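Side-chain contacts in putative solute-binding component of ABC transporter (Clostridium phytofermentans, PDB 4YS6), which probably binds carbohydrates for uptake by an ABC transporter and holds beta-D-glucopyranose in this crystal structure: residues N87-G92 with K114-S119; V201-V206 with Q222-A227; G252-L257 with G263-V268; K320-G325 with S331-P336; N343-L348 with Y354-L359. One frame throughout, in Å; residues are numbered along the deposited sequence.

How the contacts relate
Contacts 1, 3 and 4 are largely buried, contact 2 lies at the surface, and contact 5 is part buried, part exposed. Contact 1 joins two helix ends beside the seven-stranded mixed sheet. About 46 Å from it, centre to centre, contact 3 fastens a helix to an edge strand of the four-stranded parallel sheet. Contact 2 neighbours contact 3: helices 218-232 and 247-260 pack together through Met225 and Ala256. Contact 4 sits on strand 331-339, which the chain follows with helix 344-349 of contact 5. The buried contacts rely on hydrocarbon and aromatic packing; contact 2 is polar and water-linked, and contact 5 adds a direct backbone hydrogen bond.

Contact 1 of 5, residues N87-G92 with K114-S119; sequences NMISNG and KKKGIS
Ile89, which reaches across to Lys116 and Ile118, accepts the backbone N-H of Gly92 on its carbonyl O at 3.0 Å, in the turn that ends helix 78-90. Gly92 closes this helix in a Schellman motif, and Gly117 does the same for helix 107-115, so two helix C-termini lie next to each other here. A single methyl carries the contact. Ile89 CG2 stands anti to its own backbone N, since CG1 takes the place beside that N (chi1 -64°), and it presses against the aliphatic part of Lys116, 3.5 Å from CE and 3.6 Å from CD. The lysine chain runs extended as far as CE and bends only at its last torsion (chi4 -64°), which turns the ammonium away from the isoleucine. Ile118 meets the same methyl with the end of its longer branch, CD1 lying 4.0 Å from Ile89 CG2. Both isoleucines also rest on Leu96 of strand 95-98 and on Ala113 of helix 107-115. No hydrogen bond crosses between the segments, so cohesion is purely hydrophobic: the lysine methylenes cover the Ile89 methyl while the charged end stays at the exposed surface.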
# COMPACT_ATOMS: atom_id res chain seq x y z
N ASN A 87 14.71 -15.82 -13.97
CA ASN A 87 14.10 -16.83 -14.84
C ASN A 87 13.29 -16.18 -15.94
O ASN A 87 13.26 -16.68 -17.06
CB ASN A 87 13.20 -17.77 -14.05
CG ASN A 87 13.98 -18.69 -13.12
OD1 ASN A 87 15.20 -18.80 -13.21
ND2 ASN A 87 13.26 -19.35 -12.21
N MSE A 88 12.61 -15.07 -15.63
CA MSE A 88 11.89 -14.33 -16.66
C MSE A 88 12.84 -13.87 -17.75
O MSE A 88 12.54 -13.97 -18.94
CB MSE A 88 11.15 -13.13 -16.06
CG MSE A 88 9.95 -13.50 -15.28
SE MSE A 88 9.31 -11.99 -14.19
CE MSE A 88 8.03 -13.03 -13.13
N ILE A 89 13.99 -13.36 -17.35
CA ILE A 89 14.96 -12.87 -18.30
C ILE A 89 15.47 -14.04 -19.15
O ILE A 89 15.63 -13.92 -20.37
CB ILE A 89 16.13 -12.17 -17.60
CG1 ILE A 89 15.62 -10.92 -16.87
CG2 ILE A 89 17.22 -11.79 -18.60
CD1 ILE A 89 16.66 -10.25 -15.98
N SER A 90 15.70 -15.17 -18.50
CA SER A 90 16.22 -16.36 -19.18
C SER A 90 15.20 -16.92 -20.16
O SER A 90 15.55 -17.46 -21.19
CB SER A 90 16.59 -17.44 -18.15
OG SER A 90 17.64 -16.99 -17.30
N ASN A 91 13.93 -16.77 -19.83
CA ASN A 91 12.85 -17.23 -20.70
C ASN A 91 12.56 -16.27 -21.83
O ASN A 91 11.68 -16.52 -22.65
CB ASN A 91 11.57 -17.43 -19.90
CG ASN A 91 11.68 -18.55 -18.90
OD1 ASN A 91 12.50 -19.46 -19.06
ND2 ASN A 91 10.85 -18.51 -17.86
N GLY A 92 13.29 -15.16 -21.87
CA GLY A 92 13.18 -14.22 -22.98
C GLY A 92 12.15 -13.11 -22.81
O GLY A 92 11.69 -12.54 -23.80
N LYS A 114 18.99 -4.43 -17.68
CA LYS A 114 19.48 -3.22 -18.32
C LYS A 114 20.51 -3.55 -19.40
O LYS A 114 20.44 -3.03 -20.51
CB LYS A 114 20.06 -2.27 -17.28
CG LYS A 114 20.49 -0.93 -17.81
CD LYS A 114 21.19 -0.14 -16.71
CE LYS A 114 21.64 1.23 -17.17
NZ LYS A 114 20.47 2.13 -17.38
N LYS A 115 21.44 -4.45 -19.08
CA LYS A 115 22.45 -4.87 -20.04
C LYS A 115 21.83 -5.45 -21.30
O LYS A 115 22.35 -5.26 -22.40
CB LYS A 115 23.38 -5.90 -19.40
CG LYS A 115 24.41 -6.52 -20.33
CD LYS A 115 25.49 -5.53 -20.74
CE LYS A 115 26.72 -6.24 -21.31
NZ LYS A 115 27.71 -5.27 -21.82
N LYS A 116 20.71 -6.15 -21.14
CA LYS A 116 20.02 -6.81 -22.25
C LYS A 116 19.01 -5.90 -22.96
O LYS A 116 18.32 -6.34 -23.88
CB LYS A 116 19.31 -8.06 -21.74
CG LYS A 116 20.26 -9.14 -21.25
CD LYS A 116 19.53 -10.46 -21.04
CE LYS A 116 20.34 -11.41 -20.16
NZ LYS A 116 21.63 -11.85 -20.77
N GLY A 117 18.92 -4.64 -22.53
CA GLY A 117 17.97 -3.70 -23.11
C GLY A 117 16.52 -3.94 -22.73
O GLY A 117 15.61 -3.50 -23.42
N ILE A 118 16.31 -4.63 -21.62
CA ILE A 118 14.97 -4.92 -21.12
C ILE A 118 14.49 -3.78 -20.24
O ILE A 118 15.09 -3.50 -19.20
CB ILE A 118 14.97 -6.23 -20.32
CG1 ILE A 118 15.33 -7.41 -21.22
CG2 ILE A 118 13.60 -6.49 -19.69
CD1 ILE A 118 15.66 -8.66 -20.45
N SER A 119 13.41 -3.11 -20.64
CA SER A 119 12.83 -2.04 -19.83
C SER A 119 12.19 -2.57 -18.56
O SER A 119 11.67 -3.68 -18.55
CB SER A 119 11.81 -1.26 -20.64
OG SER A 119 12.46 -0.61 -21.71

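Contact 2 of 5, residues V201-V206 with Q222-A227; sequences VKSGSV and QNRMDA
An ST turn at Ser203 receives the end of Arg224, which reaches over from helix 218-232 to touch Ser205 and approach Ser203. Within the turn, the backbone N-H of Ser205 bonds to Ser203 OG at 3.2 Å and 165°; the ST turn overlaps the end of a type I beta turn from Val201 to Gly204. The arginine spans the gap because its chain is extended from CG to NE, with CG anti to the backbone N (chi1 173°). Its NH2 comes obliquely to Ser205, 3.6 Å from CB. The hydroxyls make no hydrogen bond to it: Ser205 OG stands 4.2 Å from Arg224 NH2, and Ser203 OG, near the guanidinium plane at its edge, 4.4 Å from the same nitrogen. A water takes up the polar link instead, 2.8 Å from Ser205 O and weakly bonded by Arg224 NH2 at 3.0 Å. Stronger holds lie on strand 165-170, where Arg224 NH1 bonds to Ile169 O and the guanidinium makes a cation-pi contact with Phe170, while Ser203 OG hydrogen-bonds Glu168 OE1. The arginine is therefore anchored chiefly by the strand, and the loop joins it through one van der Waals touch and one shared water. Such a water-mediated link at the surface is probably weaker and more adaptable than a direct bond between the same groups would be.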
# COMPACT_ATOMS: atom_id res chain seq x y z
N VAL A 201 0.71 9.69 22.30
CA VAL A 201 0.94 8.30 21.91
C VAL A 201 1.46 7.59 23.14
O VAL A 201 2.63 7.73 23.50
CB VAL A 201 1.91 8.20 20.72
CG1 VAL A 201 2.16 6.75 20.36
CG2 VAL A 201 1.36 8.94 19.51
N LYS A 202 0.58 6.85 23.84
CA LYS A 202 0.95 6.33 25.15
C LYS A 202 2.13 5.35 25.10
O LYS A 202 2.94 5.30 26.02
CB LYS A 202 -0.23 5.63 25.84
CG LYS A 202 -1.34 6.56 26.29
CD LYS A 202 -1.62 6.45 27.80
CE LYS A 202 -1.93 5.02 28.22
NZ LYS A 202 -2.18 4.82 29.69
N SER A 203 2.22 4.56 24.02
CA SER A 203 3.34 3.63 23.83
C SER A 203 4.68 4.33 23.59
O SER A 203 5.75 3.70 23.70
CB SER A 203 3.06 2.69 22.66
OG SER A 203 3.18 3.37 21.43
N GLY A 204 4.61 5.60 23.22
CA GLY A 204 5.80 6.37 22.86
C GLY A 204 6.36 6.09 21.47
O GLY A 204 7.35 6.69 21.06
N SER A 205 5.73 5.18 20.72
CA SER A 205 6.21 4.85 19.38
C SER A 205 5.58 5.74 18.34
O SER A 205 4.41 5.59 18.00
CB SER A 205 5.91 3.39 19.07
OG SER A 205 6.60 2.58 20.00
N VAL A 206 6.38 6.67 17.85
CA VAL A 206 5.93 7.64 16.85
C VAL A 206 6.80 7.59 15.60
O VAL A 206 6.28 7.68 14.48
CB VAL A 206 5.95 9.04 17.41
CG1 VAL A 206 5.53 10.07 16.36
CG2 VAL A 206 5.04 9.15 18.64
N GLN A 222 -1.24 -7.45 14.86
CA GLN A 222 -2.10 -7.93 15.94
C GLN A 222 -1.30 -8.14 17.23
O GLN A 222 -1.74 -7.76 18.31
CB GLN A 222 -2.80 -9.21 15.50
CG GLN A 222 -3.79 -9.71 16.50
CD GLN A 222 -4.59 -10.86 15.96
OE1 GLN A 222 -4.60 -11.11 14.76
NE2 GLN A 222 -5.29 -11.55 16.84
N ASN A 223 -0.13 -8.76 17.13
CA ASN A 223 0.69 -9.06 18.29
C ASN A 223 1.17 -7.76 18.96
O ASN A 223 1.18 -7.65 20.20
CB ASN A 223 1.87 -9.94 17.88
CG ASN A 223 1.46 -11.39 17.65
OD1 ASN A 223 0.44 -11.84 18.16
ND2 ASN A 223 2.27 -12.12 16.89
N ARG A 224 1.56 -6.78 18.16
CA ARG A 224 1.99 -5.51 18.72
C ARG A 224 0.81 -4.76 19.36
O ARG A 224 0.95 -4.24 20.47
CB ARG A 224 2.67 -4.65 17.65
CG ARG A 224 3.02 -3.24 18.10
CD ARG A 224 3.88 -2.44 17.10
NE ARG A 224 3.95 -1.08 17.60
CZ ARG A 224 3.43 -0.02 16.99
NH1 ARG A 224 2.95 -0.09 15.76
NH2 ARG A 224 3.48 1.15 17.61
N MSE A 225 -0.35 -4.74 18.71
CA MSE A 225 -1.51 -4.07 19.30
C MSE A 225 -1.93 -4.77 20.59
O MSE A 225 -2.29 -4.10 21.57
CB MSE A 225 -2.67 -4.00 18.30
CG MSE A 225 -3.90 -3.27 18.80
SE MSE A 225 -3.59 -1.29 18.83
CE MSE A 225 -3.56 -0.97 20.69
N ASP A 226 -1.85 -6.11 20.63
CA ASP A 226 -2.20 -6.81 21.88
C ASP A 226 -1.31 -6.38 23.05
O ASP A 226 -1.78 -6.20 24.19
CB ASP A 226 -2.13 -8.32 21.70
CG ASP A 226 -3.23 -9.03 22.44
OD1 ASP A 226 -4.41 -8.88 22.04
OD2 ASP A 226 -2.93 -9.73 23.43
N ALA A 227 -0.03 -6.20 22.76
CA ALA A 227 0.93 -5.81 23.78
C ALA A 227 0.70 -4.37 24.20
O ALA A 227 0.84 -4.01 25.37
CB ALA A 227 2.35 -6.01 23.25
O HOH W 1 2.20 3.83 18.03

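Contact 3 of 5, residues G252-L257 with G263-V268; sequences GVTNAL and GEWPIV
Leu257 and Trp265 supply the main interaction, a CH-pi contact in which Leu257 CD1 lies over one face of the indole, 4.3 Å from the centroid of its six-membered ring and 20° off the ring normal. Pro266 CD also sits above that face, likewise off-centre, so leucine and proline share it. Plain apolar contacts complete the interface. Leu257 CB touches the far end of the indole, at 3.6 Å from Trp265 CH2, while its CD1 also abuts the proline ring, 3.7 Å from Pro266 CG. Val268 turns CG2 toward Leu257 CD1 and CG1 toward Thr254 CG2, the latter pair 4.1 Å apart. That threonine methyl lies equally far from Trp265 CZ2, the two side chains being roughly perpendicular. Polar atoms point to other partners: Thr254 OG1 bonds back to Leu251 O and Ala250 O in its own helix, and Trp265 NE1 to Lys285 O, which ties down the indole N-H. Helix 247-260 thus packs onto strand 267-268 and the loop leading into it, closing the beta-alpha-beta crossover from strand 241-244 that is characteristic of the alpha/beta lobes of the periplasmic-binding-protein fold.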
# COMPACT_ATOMS: atom_id res chain seq x y z
N GLY A 252 -5.17 -6.55 11.73
CA GLY A 252 -4.48 -7.04 12.90
C GLY A 252 -4.85 -6.22 14.12
O GLY A 252 -5.13 -6.75 15.19
N VAL A 253 -4.87 -4.91 13.94
CA VAL A 253 -5.28 -4.01 15.01
C VAL A 253 -6.71 -4.31 15.47
O VAL A 253 -6.98 -4.47 16.66
CB VAL A 253 -5.13 -2.56 14.55
CG1 VAL A 253 -5.91 -1.58 15.43
CG2 VAL A 253 -3.64 -2.20 14.55
N THR A 254 -7.65 -4.39 14.54
CA THR A 254 -9.03 -4.66 14.95
C THR A 254 -9.21 -6.06 15.54
O THR A 254 -9.99 -6.23 16.48
CB THR A 254 -10.04 -4.43 13.80
OG1 THR A 254 -9.76 -5.30 12.71
CG2 THR A 254 -9.96 -3.03 13.29
N ASN A 255 -8.45 -7.06 15.06
CA ASN A 255 -8.46 -8.37 15.71
C ASN A 255 -8.05 -8.27 17.18
O ASN A 255 -8.68 -8.87 18.04
CB ASN A 255 -7.52 -9.35 15.02
CG ASN A 255 -8.04 -9.85 13.67
OD1 ASN A 255 -9.21 -9.70 13.33
ND2 ASN A 255 -7.15 -10.46 12.92
N ALA A 256 -7.00 -7.50 17.47
CA ALA A 256 -6.54 -7.34 18.84
C ALA A 256 -7.53 -6.57 19.68
O ALA A 256 -7.75 -6.92 20.84
CB ALA A 256 -5.19 -6.65 18.87
N LEU A 257 -8.09 -5.51 19.12
CA LEU A 257 -9.04 -4.70 19.88
C LEU A 257 -10.26 -5.54 20.21
O LEU A 257 -10.76 -5.47 21.34
CB LEU A 257 -9.45 -3.44 19.10
CG LEU A 257 -8.39 -2.39 18.85
CD1 LEU A 257 -8.96 -1.37 17.82
CD2 LEU A 257 -8.00 -1.69 20.13
N GLY A 263 -12.55 -0.68 26.02
CA GLY A 263 -13.03 0.70 25.98
C GLY A 263 -13.90 1.02 24.77
O GLY A 263 -14.26 0.13 23.98
N GLU A 264 -14.25 2.29 24.62
CA GLU A 264 -14.98 2.74 23.43
C GLU A 264 -14.10 2.60 22.21
O GLU A 264 -12.92 2.94 22.27
CB GLU A 264 -15.45 4.19 23.58
CG GLU A 264 -16.60 4.36 24.56
CD GLU A 264 -17.82 3.49 24.22
OE1 GLU A 264 -18.12 3.30 23.02
OE2 GLU A 264 -18.46 2.99 25.16
N TRP A 265 -14.68 2.10 21.13
CA TRP A 265 -13.96 1.79 19.90
C TRP A 265 -13.26 3.02 19.29
O TRP A 265 -13.90 4.09 19.15
CB TRP A 265 -14.93 1.19 18.88
CG TRP A 265 -14.25 0.42 17.80
CD1 TRP A 265 -13.96 0.85 16.55
CD2 TRP A 265 -13.74 -0.91 17.90
NE1 TRP A 265 -13.30 -0.13 15.86
CE2 TRP A 265 -13.17 -1.23 16.67
CE3 TRP A 265 -13.72 -1.87 18.92
CZ2 TRP A 265 -12.58 -2.45 16.41
CZ3 TRP A 265 -13.14 -3.09 18.66
CH2 TRP A 265 -12.58 -3.37 17.42
N PRO A 266 -11.97 2.90 18.92
CA PRO A 266 -11.24 4.00 18.31
C PRO A 266 -11.56 4.20 16.83
O PRO A 266 -12.08 3.30 16.17
CB PRO A 266 -9.77 3.59 18.47
CG PRO A 266 -9.81 2.13 18.45
CD PRO A 266 -11.10 1.72 19.12
N ILE A 267 -11.22 5.38 16.33
CA ILE A 267 -11.04 5.58 14.90
C ILE A 267 -9.99 4.60 14.41
O ILE A 267 -8.92 4.47 15.03
CB ILE A 267 -10.58 7.01 14.56
CG1 ILE A 267 -11.58 8.04 15.06
CG2 ILE A 267 -10.36 7.13 13.06
CD1 ILE A 267 -11.01 9.45 15.09
N VAL A 268 -10.30 3.88 13.34
CA VAL A 268 -9.30 3.00 12.69
C VAL A 268 -9.31 3.27 11.19
O VAL A 268 -10.36 3.16 10.55
CB VAL A 268 -9.59 1.51 12.92
CG1 VAL A 268 -8.54 0.64 12.23
CG2 VAL A 268 -9.65 1.19 14.44

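Contact 4 of 5, residues K320-G325 with S331-P336; sequences KSYDNG and SYLCEP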
# COMPACT_ATOMS: atom_id res chain seq x y z
N LYS A 320 8.57 14.57 -10.61
CA LYS A 320 9.06 15.47 -9.57
C LYS A 320 8.94 14.87 -8.16
O LYS A 320 9.66 15.28 -7.24
CB LYS A 320 8.31 16.80 -9.63
CG LYS A 320 6.79 16.67 -9.54
CD LYS A 320 6.08 17.99 -9.82
CE LYS A 320 4.58 17.79 -10.00
NZ LYS A 320 3.87 19.07 -10.24
N SER A 321 8.05 13.90 -7.97
CA SER A 321 7.76 13.41 -6.62
C SER A 321 8.60 12.23 -6.18
O SER A 321 8.85 12.06 -4.98
CB SER A 321 6.29 12.99 -6.50
OG SER A 321 5.42 14.11 -6.62
N TYR A 322 9.02 11.40 -7.14
CA TYR A 322 9.65 10.13 -6.79
C TYR A 322 11.08 10.05 -7.29
O TYR A 322 11.34 9.84 -8.47
CB TYR A 322 8.81 8.98 -7.33
CG TYR A 322 7.54 8.80 -6.53
CD1 TYR A 322 7.56 8.18 -5.28
CD2 TYR A 322 6.32 9.29 -6.99
CE1 TYR A 322 6.41 8.03 -4.55
CE2 TYR A 322 5.17 9.13 -6.24
CZ TYR A 322 5.22 8.51 -5.03
OH TYR A 322 4.05 8.37 -4.30
N ASP A 323 12.00 10.24 -6.36
CA ASP A 323 13.43 10.06 -6.58
C ASP A 323 13.79 8.71 -6.02
O ASP A 323 13.54 8.45 -4.83
CB ASP A 323 14.21 11.18 -5.90
CG ASP A 323 15.71 11.14 -6.19
OD1 ASP A 323 16.30 10.05 -6.27
OD2 ASP A 323 16.29 12.24 -6.34
N ASN A 324 14.32 7.81 -6.83
CA ASN A 324 14.57 6.46 -6.33
C ASN A 324 15.96 6.29 -5.74
O ASN A 324 16.38 5.18 -5.42
CB ASN A 324 14.32 5.42 -7.43
CG ASN A 324 15.51 5.22 -8.34
OD1 ASN A 324 16.31 6.14 -8.61
ND2 ASN A 324 15.62 4.00 -8.87
N GLY A 325 16.69 7.38 -5.57
CA GLY A 325 18.05 7.31 -5.06
C GLY A 325 19.08 7.50 -6.15
O GLY A 325 20.16 8.04 -5.92
N SER A 331 6.84 9.10 -13.60
CA SER A 331 5.76 8.35 -12.94
C SER A 331 4.38 8.70 -13.41
O SER A 331 4.12 9.81 -13.87
CB SER A 331 5.81 8.56 -11.44
OG SER A 331 7.10 8.28 -10.90
N TYR A 332 3.48 7.74 -13.28
CA TYR A 332 2.05 8.00 -13.42
C TYR A 332 1.41 7.70 -12.09
O TYR A 332 1.50 6.58 -11.61
CB TYR A 332 1.39 7.19 -14.52
CG TYR A 332 0.02 7.72 -14.83
CD1 TYR A 332 -1.06 7.37 -14.04
CD2 TYR A 332 -0.17 8.61 -15.86
CE1 TYR A 332 -2.33 7.89 -14.30
CE2 TYR A 332 -1.43 9.14 -16.12
CZ TYR A 332 -2.49 8.77 -15.33
OH TYR A 332 -3.74 9.29 -15.59
N LEU A 333 0.77 8.72 -11.52
CA LEU A 333 0.08 8.61 -10.24
C LEU A 333 -1.43 8.60 -10.45
O LEU A 333 -2.00 9.60 -10.92
CB LEU A 333 0.45 9.77 -9.34
CG LEU A 333 1.75 9.72 -8.52
CD1 LEU A 333 2.93 9.24 -9.32
CD2 LEU A 333 2.04 11.08 -7.88
N CYS A 334 -2.06 7.47 -10.15
CA CYS A 334 -3.52 7.37 -10.18
C CYS A 334 -4.12 7.93 -8.89
O CYS A 334 -3.47 8.00 -7.84
CB CYS A 334 -3.97 5.93 -10.37
SG CYS A 334 -3.30 5.02 -11.83
N GLU A 335 -5.40 8.30 -8.95
CA GLU A 335 -6.06 8.94 -7.81
C GLU A 335 -6.70 7.93 -6.84
O GLU A 335 -7.48 7.06 -7.26
CB GLU A 335 -7.13 9.91 -8.32
CG GLU A 335 -7.66 10.85 -7.24
CD GLU A 335 -8.65 11.86 -7.77
OE1 GLU A 335 -9.64 11.44 -8.41
OE2 GLU A 335 -8.44 13.07 -7.57
N PRO A 336 -6.33 8.00 -5.55
CA PRO A 336 -6.96 7.14 -4.55
C PRO A 336 -8.27 7.77 -4.10
O PRO A 336 -8.40 9.00 -4.19
CB PRO A 336 -5.92 7.08 -3.43
CG PRO A 336 -5.26 8.41 -3.50
CD PRO A 336 -5.27 8.83 -4.95
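Unusually, Leu333 brings both of its methyls to one atom of the Tyr322 ring: CD1 lies 3.8 Å and CD2 4.0 Å from Tyr322 CE2. The leucine torsions account for this, since chi1 of -83° sets CG beside the backbone N and chi2 of 45° turns the fork so that both methyls face CE2, approaching the ring obliquely. Ser331, two residues earlier on the same strand, also points at the tyrosine. Its OG stands 4.0 Å from Tyr322 CB and 4.1 Å from CD2 without bonding there; the hydroxyl is instead paired with Val329 O. Tyr322 is buried and gripped from several directions. Its OH hydrogen-bonds Asn141 ND2, while its ring stacks on Phe181 and makes an edge-to-face contact with Tyr136 of strand 135-139. Phe181 belongs to helix 177-195, which follows strand 165-170 of the other sheet, so the stack is consistent with a link between the two lobes; the Tyr322 side chain lies about 9 Å from the bound glucose. Just beyond, Asp323 forms an Asx turn, its OD1 accepting the backbone N-H of Gly325 at 2.8 Å. No hydrogen bond joins the side chains of the two segments: leucine methyls pack on an aromatic ring that is probably held in orientation by its stacking partners and by the bond at its OH, and the nearby serine hydroxyl is satisfied by its own strand's lead-in.

Contact 5 of 5, residues N343-L348 with Y354-L359; sequences NYKELL and YTEDQL
Tyr344 holds its ring in the crowded position between the backbone N and the carbonyl carbon (chi1 88°), which directs the ring to Leu359. There the leucine methyl CD1 arrives at the ring edge, close to its plane, 3.7 Å from Tyr344 CE1, and the two side chains overlap head to tail. Lys345 CB lies over the centre of the same ring, so the helix itself covers one face. In a second pair, Leu348 and Tyr354 lie alongside each other, both ends directed alike. Leu348 CB is 4.0 Å from Tyr354 CD2, and Leu348 CD1 is 4.1 Å from both CD2 and CE2 of that ring. Their backbones are tied by the one hydrogen bond across the contact, from Tyr354 N to Leu348 O at 2.9 Å; it is nearly straight (173°), with the donor tilted 24° from the carbonyl plane. At the phenolic end, Tyr354 OH is bonded to Cys273 O and Gln49 NE2. Lys345 and Glu356 carry opposite charges but do not pair, the lysine making its salt bridge with Asp350. Beyond Tyr354 the returning chain is steadied by Gln358 OE1, which accepts the N-H of Thr355 on a lone pair at 2.7 Å, and by a weak bond in return from Gln358 N to Thr355 OG1. Leu348 and Tyr354 also lean on helix 275-282, through Val278 and Ile275. Here the C-terminal tail of this member of the periplasmic-binding-protein family doubles back on helix 344-349 and packs with it against helix 275-282.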
# COMPACT_ATOMS: atom_id res chain seq x y z
N ASN A 343 -20.36 4.73 1.15
CA ASN A 343 -20.17 4.75 -0.31
C ASN A 343 -19.52 3.49 -0.87
O ASN A 343 -19.28 3.42 -2.07
CB ASN A 343 -19.36 5.99 -0.75
CG ASN A 343 -17.91 5.95 -0.31
OD1 ASN A 343 -17.47 5.02 0.34
ND2 ASN A 343 -17.16 6.99 -0.69
N TYR A 344 -19.27 2.48 -0.03
CA TYR A 344 -18.59 1.30 -0.52
C TYR A 344 -19.37 0.58 -1.62
O TYR A 344 -18.75 0.00 -2.51
CB TYR A 344 -18.32 0.32 0.63
CG TYR A 344 -19.46 -0.62 0.88
CD1 TYR A 344 -19.54 -1.84 0.22
CD2 TYR A 344 -20.48 -0.27 1.74
CE1 TYR A 344 -20.60 -2.68 0.42
CE2 TYR A 344 -21.54 -1.11 1.96
CZ TYR A 344 -21.60 -2.32 1.29
OH TYR A 344 -22.66 -3.17 1.50
N LYS A 345 -20.71 0.61 -1.60
CA LYS A 345 -21.43 -0.18 -2.61
C LYS A 345 -21.23 0.47 -3.96
O LYS A 345 -20.95 -0.22 -4.96
CB LYS A 345 -22.93 -0.32 -2.32
CG LYS A 345 -23.62 -1.17 -3.41
CD LYS A 345 -25.13 -1.18 -3.33
CE LYS A 345 -25.72 -2.03 -4.47
NZ LYS A 345 -25.87 -1.29 -5.77
N GLU A 346 -21.38 1.79 -4.02
CA GLU A 346 -21.12 2.50 -5.28
C GLU A 346 -19.69 2.33 -5.77
O GLU A 346 -19.46 2.16 -6.97
CB GLU A 346 -21.45 3.99 -5.15
CG GLU A 346 -20.97 4.80 -6.35
CD GLU A 346 -21.54 6.20 -6.38
OE1 GLU A 346 -22.45 6.50 -5.58
OE2 GLU A 346 -21.07 7.01 -7.22
N LEU A 347 -18.72 2.40 -4.86
CA LEU A 347 -17.33 2.32 -5.25
C LEU A 347 -16.88 0.95 -5.64
O LEU A 347 -16.06 0.84 -6.56
CB LEU A 347 -16.43 2.80 -4.12
CG LEU A 347 -16.39 4.30 -3.86
CD1 LEU A 347 -15.41 4.51 -2.72
CD2 LEU A 347 -15.98 5.11 -5.10
N LEU A 348 -17.37 -0.07 -4.93
CA LEU A 348 -16.81 -1.43 -5.06
C LEU A 348 -17.71 -2.41 -5.80
O LEU A 348 -17.21 -3.28 -6.48
CB LEU A 348 -16.51 -2.01 -3.68
CG LEU A 348 -15.59 -1.18 -2.80
CD1 LEU A 348 -15.45 -1.87 -1.46
CD2 LEU A 348 -14.24 -1.01 -3.44
N TYR A 354 -15.87 -5.78 -6.94
CA TYR A 354 -16.26 -6.98 -6.21
C TYR A 354 -17.66 -7.40 -6.64
O TYR A 354 -18.41 -6.58 -7.18
CB TYR A 354 -16.26 -6.73 -4.71
CG TYR A 354 -14.90 -6.52 -4.08
CD1 TYR A 354 -13.83 -7.33 -4.40
CD2 TYR A 354 -14.71 -5.53 -3.12
CE1 TYR A 354 -12.59 -7.16 -3.79
CE2 TYR A 354 -13.47 -5.35 -2.49
CZ TYR A 354 -12.41 -6.17 -2.84
OH TYR A 354 -11.18 -6.02 -2.25
N THR A 355 -18.02 -8.65 -6.39
CA THR A 355 -19.40 -9.10 -6.56
C THR A 355 -20.07 -8.98 -5.21
O THR A 355 -19.40 -8.99 -4.18
CB THR A 355 -19.47 -10.54 -7.05
OG1 THR A 355 -19.06 -11.42 -6.00
CG2 THR A 355 -18.58 -10.73 -8.25
N GLU A 356 -21.40 -8.90 -5.20
CA GLU A 356 -22.13 -8.71 -3.96
C GLU A 356 -21.92 -9.91 -3.03
O GLU A 356 -21.93 -9.77 -1.81
CB GLU A 356 -23.63 -8.49 -4.22
CG GLU A 356 -24.28 -7.43 -3.32
CD GLU A 356 -25.80 -7.36 -3.47
OE1 GLU A 356 -26.48 -8.35 -3.13
OE2 GLU A 356 -26.31 -6.31 -3.93
N ASP A 357 -21.69 -11.09 -3.61
CA ASP A 357 -21.51 -12.30 -2.81
C ASP A 357 -20.21 -12.20 -2.02
O ASP A 357 -20.13 -12.71 -0.90
CB ASP A 357 -21.49 -13.55 -3.69
N GLN A 358 -19.21 -11.55 -2.59
CA GLN A 358 -17.92 -11.41 -1.92
C GLN A 358 -18.01 -10.67 -0.59
O GLN A 358 -17.21 -10.90 0.31
CB GLN A 358 -16.90 -10.70 -2.82
CG GLN A 358 -16.39 -11.58 -3.94
CD GLN A 358 -15.42 -10.88 -4.84
OE1 GLN A 358 -15.79 -9.98 -5.59
NE2 GLN A 358 -14.16 -11.29 -4.79
N LEU A 359 -18.98 -9.77 -0.48
CA LEU A 359 -19.07 -8.90 0.69
C LEU A 359 -20.13 -9.41 1.65
O LEU A 359 -20.63 -8.67 2.48
CB LEU A 359 -19.35 -7.45 0.25
CG LEU A 359 -18.28 -6.87 -0.68
CD1 LEU A 359 -18.55 -5.43 -1.07
CD2 LEU A 359 -16.90 -6.94 -0.03